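Local coordinates for uncharacterized bacterial lipoprotein (Bacteroides thetaiotaomicron VPI-5482, PDB 3GF6) that is of unknown function but is a bacterial lipoprotein with an all-beta fold, probably related to the C1q and TNF domains, at residues I6-G11 with L141-P146; I45-N50 with Q199-R204. One frame throughout, in Å; residues are numbered along the deposited sequence. Where two conformers were deposited one is given.

Interaction 1: residues I6-G11 with L141-P146; sequences IYYPVG and LFQPYP
Tyr145 sets CG anti to its backbone N (chi1 -165°) and Tyr8 sets CG anti to its carbonyl carbon (chi1 -64°), and the two rings meet obliquely, with centroids 5.0 Å apart and planes at 47°. Tyr8 CD1 sits over one face of the Tyr145 ring, offset toward the rim and 3.4 Å from Tyr145 CG, and Tyr8 CA makes a CH-pi contact above the same ring. Pro146, joined to Tyr145 by a cis peptide bond, lays its CB over the centre of the opposite face. At the far end of the ring, Tyr145 OH donates to Pro9 O at 2.6 Å, in the carbonyl plane and on a lone pair. The side chain of Gln143 crosses that of Tyr8 at about a right angle, and Tyr8 OH is hydrogen-bonded to Asn93 OD1. A phenylalanine in place of Tyr145 would probably leave Pro9 O without this donor and the ring less firmly tied to the segment before strand 14-16. Two irregular loops are thus joined by aromatic packing and one short, directed hydrogen bond that holds the OH end of the Tyr145 ring, while Tyr8 and Pro146 on its two faces would limit how far it can turn.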
ATOM      1  N   ILE A   6      -3.557 -11.634  16.923  1.00 15.87           N
ATOM      2  CA  ILE A   6      -4.126 -11.629  15.572  1.00 14.30           C
ATOM      3  C   ILE A   6      -3.030 -11.078  14.680  1.00 13.68           C
ATOM      4  O   ILE A   6      -2.635  -9.921  14.815  1.00 14.95           O
ATOM      5  CB  ILE A   6      -5.360 -10.746  15.503  1.00 13.84           C
ATOM      6  CG1 ILE A   6      -6.469 -11.278  16.428  1.00 15.31           C
ATOM      7  CG2 ILE A   6      -5.874 -10.594  14.046  1.00 14.80           C
ATOM      8  CD1 ILE A   6      -7.714 -10.457  16.357  1.00 19.51           C
ATOM      9  N   TYR A   7      -2.504 -11.917  13.803  1.00 13.83           N
ATOM     10  CA  TYR A   7      -1.219 -11.666  13.164  1.00 11.98           C
ATOM     11  C   TYR A   7      -1.358 -12.095  11.734  1.00 13.50           C
ATOM     12  O   TYR A   7      -1.769 -13.221  11.500  1.00 12.53           O
ATOM     13  CB  TYR A   7      -0.123 -12.461  13.867  1.00 14.82           C
ATOM     14  CG  TYR A   7       1.270 -12.453  13.273  1.00 13.33           C
ATOM     15  CD1 TYR A   7       1.954 -11.247  12.972  1.00 11.99           C
ATOM     16  CD2 TYR A   7       1.939 -13.643  13.034  1.00 16.59           C
ATOM     17  CE1 TYR A   7       3.253 -11.281  12.462  1.00 15.51           C
ATOM     18  CE2 TYR A   7       3.214 -13.678  12.520  1.00 15.71           C
ATOM     19  CZ  TYR A   7       3.883 -12.502  12.237  1.00 18.90           C
ATOM     20  OH  TYR A   7       5.167 -12.581  11.713  1.00 15.15           O
ATOM     21  N   TYR A   8      -1.039 -11.179  10.811  1.00 12.80           N
ATOM     22  CA  TYR A   8      -1.320 -11.319   9.391  1.00 10.50           C
ATOM     23  C   TYR A   8      -0.066 -11.198   8.478  1.00 12.86           C
ATOM     24  O   TYR A   8       0.005 -10.307   7.622  1.00 13.55           O
ATOM     25  CB  TYR A   8      -2.306 -10.242   8.994  1.00 12.15           C
ATOM     26  CG  TYR A   8      -3.693 -10.298   9.626  1.00 12.73           C
ATOM     27  CD1 TYR A   8      -4.470 -11.453   9.587  1.00 16.02           C
ATOM     28  CD2 TYR A   8      -4.253  -9.162  10.171  1.00 14.16           C
ATOM     29  CE1 TYR A   8      -5.792 -11.478  10.114  1.00 14.50           C
ATOM     30  CE2 TYR A   8      -5.551  -9.171  10.712  1.00 11.97           C
ATOM     31  CZ  TYR A   8      -6.330 -10.319  10.646  1.00 11.22           C
ATOM     32  OH  TYR A   8      -7.616 -10.304  11.170  1.00 15.49           O
ATOM     33  N   PRO A   9       0.918 -12.107   8.643  1.00 13.04           N
ATOM     34  CA  PRO A   9       2.148 -12.025   7.851  1.00 14.34           C
ATOM     35  C   PRO A   9       1.973 -12.422   6.380  1.00 12.58           C
ATOM     36  O   PRO A   9       1.228 -13.352   6.063  1.00 13.13           O
ATOM     37  CB  PRO A   9       3.094 -13.009   8.554  1.00 16.16           C
ATOM     38  CG  PRO A   9       2.181 -14.079   9.106  1.00 14.71           C
ATOM     39  CD  PRO A   9       0.899 -13.285   9.513  1.00 16.91           C
ATOM     40  N   VAL A  10       2.710 -11.747   5.516  1.00 12.59           N
ATOM     41  CA  VAL A  10       2.824 -12.123   4.119  1.00 11.61           C
ATOM     42  C   VAL A  10       4.284 -12.083   3.814  1.00 15.03           C
ATOM     43  O   VAL A  10       4.949 -11.073   4.091  1.00 12.97           O
ATOM     44  CB  VAL A  10       2.042 -11.196   3.209  1.00 10.59           C
ATOM     45  CG1 VAL A  10       2.342 -11.477   1.703  1.00 12.32           C
ATOM     46  CG2 VAL A  10       0.538 -11.304   3.536  1.00 14.96           C
ATOM     47  N   GLY A  11       4.777 -13.182   3.234  1.00 14.48           N
ATOM     48  CA  GLY A  11       6.172 -13.330   2.904  1.00 12.85           C
ATOM     49  C   GLY A  11       6.509 -12.961   1.465  1.00 16.78           C
ATOM     50  O   GLY A  11       6.096 -11.917   0.956  1.00 14.92           O
ATOM     51  N   LEU A 141     -10.859  -5.085  -1.090  1.00  8.16           N
ATOM     52  CA  LEU A 141     -11.086  -5.219   0.356  1.00  9.57           C
ATOM     53  C   LEU A 141      -9.852  -4.700   1.092  1.00 11.13           C
ATOM     54  O   LEU A 141      -8.765  -4.680   0.510  1.00 10.49           O
ATOM     55  CB  LEU A 141     -11.308  -6.680   0.735  1.00 11.39           C
ATOM     56  CG  LEU A 141     -12.539  -7.322   0.079  1.00  7.84           C
ATOM     57  CD1 LEU A 141     -12.566  -8.812   0.386  1.00  9.76           C
ATOM     58  CD2 LEU A 141     -13.839  -6.611   0.556  1.00  9.19           C
ATOM     59  N   PHE A 142     -10.034  -4.300   2.346  1.00 10.44           N
ATOM     60  CA  PHE A 142      -8.942  -3.884   3.209  1.00  9.10           C
ATOM     61  C   PHE A 142      -8.406  -5.061   4.022  1.00  9.00           C
ATOM     62  O   PHE A 142      -9.144  -5.694   4.762  1.00 11.21           O
ATOM     63  CB  PHE A 142      -9.403  -2.733   4.145  1.00  9.76           C
ATOM     64  CG  PHE A 142      -8.298  -2.141   4.937  1.00  9.36           C
ATOM     65  CD1 PHE A 142      -7.856  -2.727   6.103  1.00 13.12           C
ATOM     66  CD2 PHE A 142      -7.599  -1.018   4.436  1.00 12.82           C
ATOM     67  CE1 PHE A 142      -6.757  -2.194   6.803  1.00 10.51           C
ATOM     68  CE2 PHE A 142      -6.513  -0.468   5.132  1.00 16.42           C
ATOM     69  CZ  PHE A 142      -6.097  -1.062   6.317  1.00 16.38           C
ATOM     70  N   GLN A 143      -7.108  -5.320   3.884  1.00  9.07           N
ATOM     71  CA  GLN A 143      -6.394  -6.405   4.571  1.00  7.90           C
ATOM     72  C   GLN A 143      -7.136  -7.767   4.585  1.00  8.52           C
ATOM     73  O   GLN A 143      -7.235  -8.398   5.626  1.00 10.57           O
ATOM     74  CB  GLN A 143      -5.979  -5.982   5.983  1.00  8.02           C
ATOM     75  CG  GLN A 143      -4.710  -6.698   6.482  1.00  8.96           C
ATOM     76  CD  GLN A 143      -4.300  -6.363   7.887  1.00  9.70           C
ATOM     77  OE1 GLN A 143      -5.108  -5.917   8.725  1.00 15.02           O
ATOM     78  NE2 GLN A 143      -3.060  -6.557   8.163  1.00  8.27           N
ATOM     79  N   PRO A 144      -7.635  -8.237   3.412  1.00 11.37           N
ATOM     80  CA  PRO A 144      -8.205  -9.587   3.415  1.00 11.78           C
ATOM     81  C   PRO A 144      -7.094 -10.599   3.675  1.00 12.97           C
ATOM     82  O   PRO A 144      -5.992 -10.446   3.150  1.00 13.77           O
ATOM     83  CB  PRO A 144      -8.737  -9.747   1.985  1.00 11.77           C
ATOM     84  CG  PRO A 144      -7.814  -8.864   1.150  1.00  9.46           C
ATOM     85  CD  PRO A 144      -7.578  -7.659   2.051  1.00 10.39           C
ATOM     86  N   TYR A 145      -7.368 -11.627   4.468  1.00 11.04           N
ATOM     87  CA  TYR A 145      -6.299 -12.536   4.865  1.00  8.31           C
ATOM     88  C   TYR A 145      -6.751 -13.984   4.882  1.00 10.21           C
ATOM     89  O   TYR A 145      -7.793 -14.315   5.450  1.00  9.94           O
ATOM     90  CB  TYR A 145      -5.762 -12.179   6.243  1.00  9.92           C
ATOM     91  CG  TYR A 145      -4.443 -12.849   6.503  1.00 11.06           C
ATOM     92  CD1 TYR A 145      -4.358 -14.074   7.163  1.00 12.86           C
ATOM     93  CD2 TYR A 145      -3.277 -12.279   6.032  1.00 10.98           C
ATOM     94  CE1 TYR A 145      -3.112 -14.693   7.383  1.00 11.45           C
ATOM     95  CE2 TYR A 145      -2.034 -12.898   6.237  1.00 10.90           C
ATOM     96  CZ  TYR A 145      -1.967 -14.101   6.911  1.00 12.85           C
ATOM     97  OH  TYR A 145      -0.740 -14.690   7.111  1.00 12.65           O
ATOM     98  N   PRO A 146      -5.946 -14.873   4.286  1.00 10.76           N
ATOM     99  CA  PRO A 146      -4.694 -14.654   3.561  1.00  9.83           C
ATOM    100  C   PRO A 146      -4.991 -14.119   2.156  1.00 14.22           C
ATOM    101  O   PRO A 146      -5.917 -14.583   1.503  1.00 10.17           O
ATOM    102  CB  PRO A 146      -4.055 -16.043   3.512  1.00 14.74           C
ATOM    103  CG  PRO A 146      -4.986 -16.967   4.214  1.00 14.86           C
ATOM    104  CD  PRO A 146      -6.291 -16.302   4.350  1.00 13.10           C
TER

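Interaction 2: residues I45-N50 with Q199-R204; sequences IAQYPN and QKRENR
The antiparallel pairing of strands 40-46 and 203-219 joins Ala46 to Asn203, and Arg201 adds a side-chain link. Ala46 and Asn203 form a hydrogen-bonded pair: Ala46 N donates to Asn203 O at 2.8 Å, and Asn203 N returns a bond to Ala46 O at 2.9 Å. Ile45 and Arg204 make the adjoining non-hydrogen-bonded pair. Beyond the ladder, Glu202 CA directs a CA-H...O contact to Ala46 O, and the CB atoms of Gln47 and Glu202 meet at 3.8 Å.

With CG anti to the backbone N (chi1 -168°) and a bend at chi2, the Arg201 chain turns to the 45-50 segment, where NH2 donates to Tyr48 O at 2.8 Å, with an N-H...O angle of 159°. Gln47 OE1 lies 3.4 Å above the guanidinium plane, over its centre, with the amide plane turned 76° from it. One water, at the guanidinium edge, accepts from Tyr48 N and Arg201 NE and donates to Arg201 O, bridging the diverging chains. On the face carrying Ala46 and Asn203, Asn203 OD1 is held by Ser125 N; on the other, Arg204 forms a salt bridge with Asp43. Leu57 of strand 56-62, in the other sheet, packs against both Ala46 and Asn203, the face-to-face sheet packing of a beta sandwich, consistent with a C1q/TNF-like relationship.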
ATOM      1  N   ILE A  45       7.194   8.467  14.199  1.00 12.80           N
ATOM      2  CA  ILE A  45       7.498   7.519  15.269  0.50 14.28           C
ATOM      3  C   ILE A  45       6.343   6.526  15.375  1.00 14.70           C
ATOM      4  O   ILE A  45       5.186   6.937  15.542  1.00 15.33           O
ATOM      5  CB  ILE A  45       7.730   8.243  16.613  0.50 14.97           C
ATOM      6  CG1 ILE A  45       9.109   8.913  16.616  0.50 15.93           C
ATOM      7  CG2 ILE A  45       7.646   7.275  17.790  0.50 12.16           C
ATOM      8  CD1 ILE A  45       9.313   9.903  17.741  0.50 19.06           C
ATOM      9  N   ALA A  46       6.655   5.238  15.220  1.00 12.32           N
ATOM     10  CA  ALA A  46       5.718   4.161  15.447  1.00  9.14           C
ATOM     11  C   ALA A  46       5.804   3.696  16.902  1.00  9.73           C
ATOM     12  O   ALA A  46       6.897   3.416  17.435  1.00  9.22           O
ATOM     13  CB  ALA A  46       5.963   3.015  14.483  1.00 10.54           C
ATOM     14  N   GLN A  47       4.645   3.679  17.549  1.00 10.89           N
ATOM     15  CA  GLN A  47       4.448   3.162  18.866  1.00 10.85           C
ATOM     16  C   GLN A  47       2.960   2.955  19.158  1.00 12.52           C
ATOM     17  O   GLN A  47       2.105   3.617  18.563  1.00  9.33           O
ATOM     18  CB  GLN A  47       5.060   4.099  19.931  1.00 11.70           C
ATOM     19  CG  GLN A  47       4.381   5.425  20.081  1.00 18.21           C
ATOM     20  CD  GLN A  47       5.026   6.311  21.187  1.00 21.85           C
ATOM     21  OE1 GLN A  47       5.484   5.824  22.218  1.00 22.42           O
ATOM     22  NE2 GLN A  47       5.068   7.607  20.949  1.00 22.70           N
ATOM     23  N   TYR A  48       2.668   2.059  20.096  1.00  9.65           N
ATOM     24  CA  TYR A  48       1.311   1.832  20.518  1.00 10.70           C
ATOM     25  C   TYR A  48       0.954   2.739  21.689  1.00 12.96           C
ATOM     26  O   TYR A  48       1.606   2.687  22.727  1.00 12.82           O
ATOM     27  CB  TYR A  48       1.130   0.359  20.957  1.00  9.87           C
ATOM     28  CG  TYR A  48       1.048  -0.580  19.786  1.00 11.01           C
ATOM     29  CD1 TYR A  48      -0.052  -0.558  18.936  1.00  9.61           C
ATOM     30  CD2 TYR A  48       2.079  -1.444  19.506  1.00  8.12           C
ATOM     31  CE1 TYR A  48      -0.086  -1.406  17.857  1.00  8.89           C
ATOM     32  CE2 TYR A  48       2.040  -2.308  18.474  1.00 11.14           C
ATOM     33  CZ  TYR A  48       0.970  -2.279  17.620  1.00 10.47           C
ATOM     34  OH  TYR A  48       0.918  -3.122  16.526  1.00 10.38           O
ATOM     35  N   PRO A  49      -0.116   3.543  21.540  1.00 12.92           N
ATOM     36  CA  PRO A  49      -0.562   4.247  22.724  1.00 13.76           C
ATOM     37  C   PRO A  49      -1.125   3.263  23.744  1.00 15.58           C
ATOM     38  O   PRO A  49      -1.597   2.180  23.386  1.00 15.50           O
ATOM     39  CB  PRO A  49      -1.645   5.192  22.225  1.00 14.85           C
ATOM     40  CG  PRO A  49      -1.707   5.015  20.721  1.00 19.26           C
ATOM     41  CD  PRO A  49      -1.043   3.722  20.411  1.00 13.64           C
ATOM     42  N   ASN A  50      -0.938   3.628  24.993  1.00 10.96           N
ATOM     43  CA  ASN A  50      -1.520   2.953  26.146  1.00 14.38           C
ATOM     44  C   ASN A  50      -0.934   1.596  26.481  1.00 13.89           C
ATOM     45  O   ASN A  50      -1.417   0.961  27.425  1.00 11.45           O
ATOM     46  CB  ASN A  50      -3.057   2.849  25.970  1.00 13.64           C
ATOM     47  CG  ASN A  50      -3.731   4.221  25.996  1.00 17.52           C
ATOM     48  OD1 ASN A  50      -3.249   5.131  26.670  1.00 18.72           O
ATOM     49  ND2 ASN A  50      -4.861   4.355  25.324  1.00 15.33           N
ATOM     50  N   GLN A 199      13.628  -4.796  19.876  1.00 17.15           N
ATOM     51  CA  GLN A 199      13.930  -4.875  21.313  1.00 21.01           C
ATOM     52  C   GLN A 199      13.364  -3.708  22.124  1.00 20.48           C
ATOM     53  O   GLN A 199      13.453  -3.716  23.349  1.00 19.02           O
ATOM     54  CB  GLN A 199      15.448  -4.925  21.545  1.00 23.20           C
ATOM     55  CG  GLN A 199      16.218  -5.933  20.696  1.00 28.58           C
ATOM     56  CD  GLN A 199      15.542  -7.276  20.615  1.00 32.74           C
ATOM     57  OE1 GLN A 199      15.261  -7.779  19.515  1.00 42.08           O
ATOM     58  NE2 GLN A 199      15.245  -7.858  21.765  1.00 33.94           N
ATOM     59  N   LYS A 200      12.794  -2.708  21.451  1.00 18.09           N
ATOM     60  CA  LYS A 200      12.343  -1.487  22.106  1.00 15.94           C
ATOM     61  C   LYS A 200      10.810  -1.302  21.994  1.00 16.27           C
ATOM     62  O   LYS A 200      10.082  -2.181  21.539  1.00 12.46           O
ATOM     63  CB  LYS A 200      13.109  -0.288  21.513  1.00 18.27           C
ATOM     64  CG  LYS A 200      14.651  -0.360  21.726  1.00 25.00           C
ATOM     65  CD  LYS A 200      15.006  -0.201  23.192  1.00 29.69           C
ATOM     66  CE  LYS A 200      16.508  -0.251  23.444  1.00 38.44           C
ATOM     67  NZ  LYS A 200      16.817  -0.861  24.766  1.00 45.46           N
ATOM     68  N   ARG A 201      10.330  -0.125  22.399  1.00 14.66           N
ATOM     69  CA  ARG A 201       8.904   0.167  22.430  1.00 15.74           C
ATOM     70  C   ARG A 201       8.489   1.003  21.231  1.00 15.49           C
ATOM     71  O   ARG A 201       7.344   0.961  20.826  1.00 15.31           O
ATOM     72  CB  ARG A 201       8.616   0.960  23.717  1.00 16.27           C
ATOM     73  CG  ARG A 201       7.187   1.157  24.124  1.00 19.47           C
ATOM     74  CD  ARG A 201       6.655   2.471  23.582  1.00 21.84           C
ATOM     75  NE  ARG A 201       5.222   2.635  23.746  1.00 22.56           N
ATOM     76  CZ  ARG A 201       4.675   3.446  24.630  1.00 23.50           C
ATOM     77  NH1 ARG A 201       5.443   4.141  25.461  1.00 16.90           N
ATOM     78  NH2 ARG A 201       3.361   3.565  24.699  1.00 19.48           N
ATOM     79  N   GLU A 202       9.404   1.804  20.686  1.00 12.87           N
ATOM     80  CA  GLU A 202       9.059   2.674  19.551  0.50 13.77           C
ATOM     81  C   GLU A 202      10.149   2.646  18.503  1.00 13.35           C
ATOM     82  O   GLU A 202      11.261   2.210  18.780  1.00 12.13           O
ATOM     83  CB  GLU A 202       8.849   4.114  20.031  0.50 13.99           C
ATOM     84  CG  GLU A 202      10.097   4.805  20.587  0.50 16.38           C
ATOM     85  CD  GLU A 202      10.410   4.441  22.036  0.50 19.36           C
ATOM     86  OE1 GLU A 202       9.571   4.712  22.919  0.50 19.47           O
ATOM     87  OE2 GLU A 202      11.496   3.889  22.290  0.50 20.21           O
ATOM     88  N   ASN A 203       9.826   3.142  17.311  1.00 11.92           N
ATOM     89  CA  ASN A 203      10.855   3.363  16.310  1.00 14.89           C
ATOM     90  C   ASN A 203      10.508   4.512  15.395  1.00 15.16           C
ATOM     91  O   ASN A 203       9.352   4.709  15.038  1.00 12.86           O
ATOM     92  CB  ASN A 203      11.105   2.142  15.443  1.00 17.58           C
ATOM     93  CG  ASN A 203      12.400   2.284  14.632  1.00 23.71           C
ATOM     94  OD1 ASN A 203      12.364   2.226  13.389  1.00 19.86           O
ATOM     95  ND2 ASN A 203      13.538   2.558  15.338  1.00 15.65           N
ATOM     96  N   ARG A 204      11.538   5.228  14.967  1.00 14.21           N
ATOM     97  CA  ARG A 204      11.349   6.280  14.000  1.00 14.38           C
ATOM     98  C   ARG A 204      11.354   5.629  12.641  1.00 13.08           C
ATOM     99  O   ARG A 204      12.389   5.167  12.185  1.00 14.33           O
ATOM    100  CB  ARG A 204      12.487   7.268  14.110  1.00 13.03           C
ATOM    101  CG  ARG A 204      12.400   8.413  13.138  1.00 13.22           C
ATOM    102  CD  ARG A 204      13.716   9.054  12.960  1.00 20.22           C
ATOM    103  NE  ARG A 204      13.654  10.127  11.979  1.00 21.94           N
ATOM    104  CZ  ARG A 204      14.701  10.891  11.680  1.00 27.69           C
ATOM    105  NH1 ARG A 204      15.869  10.733  12.311  1.00 26.87           N
ATOM    106  NH2 ARG A 204      14.582  11.831  10.768  1.00 27.18           N
TER
HETATM  107  O   HOH W   1       4.687   0.533  21.378  1.00 11.50           O

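How the interactions relate
The two contacts involve different sheets: in interaction 1 the loop ahead of strand 14-16 meets the loop between strands 129-139 and 153-158, whereas interaction 2 pairs strands 40-46 and 203-219 of the other sheet. Their centres lie 21 Å apart, and with nearest atoms about 8 Å apart they do not touch. Both are partly buried; interaction 1 is nearer the middle of the chain, about 12 Å from its centre against 21 Å, and none of its touching residues is exposed, while half of those in interaction 2 are. Without a strand ladder, the loops use aromatic packing and one side-chain-to-main-chain hydrogen bond; the strand ends use main-chain bonds, a guanidinium and water.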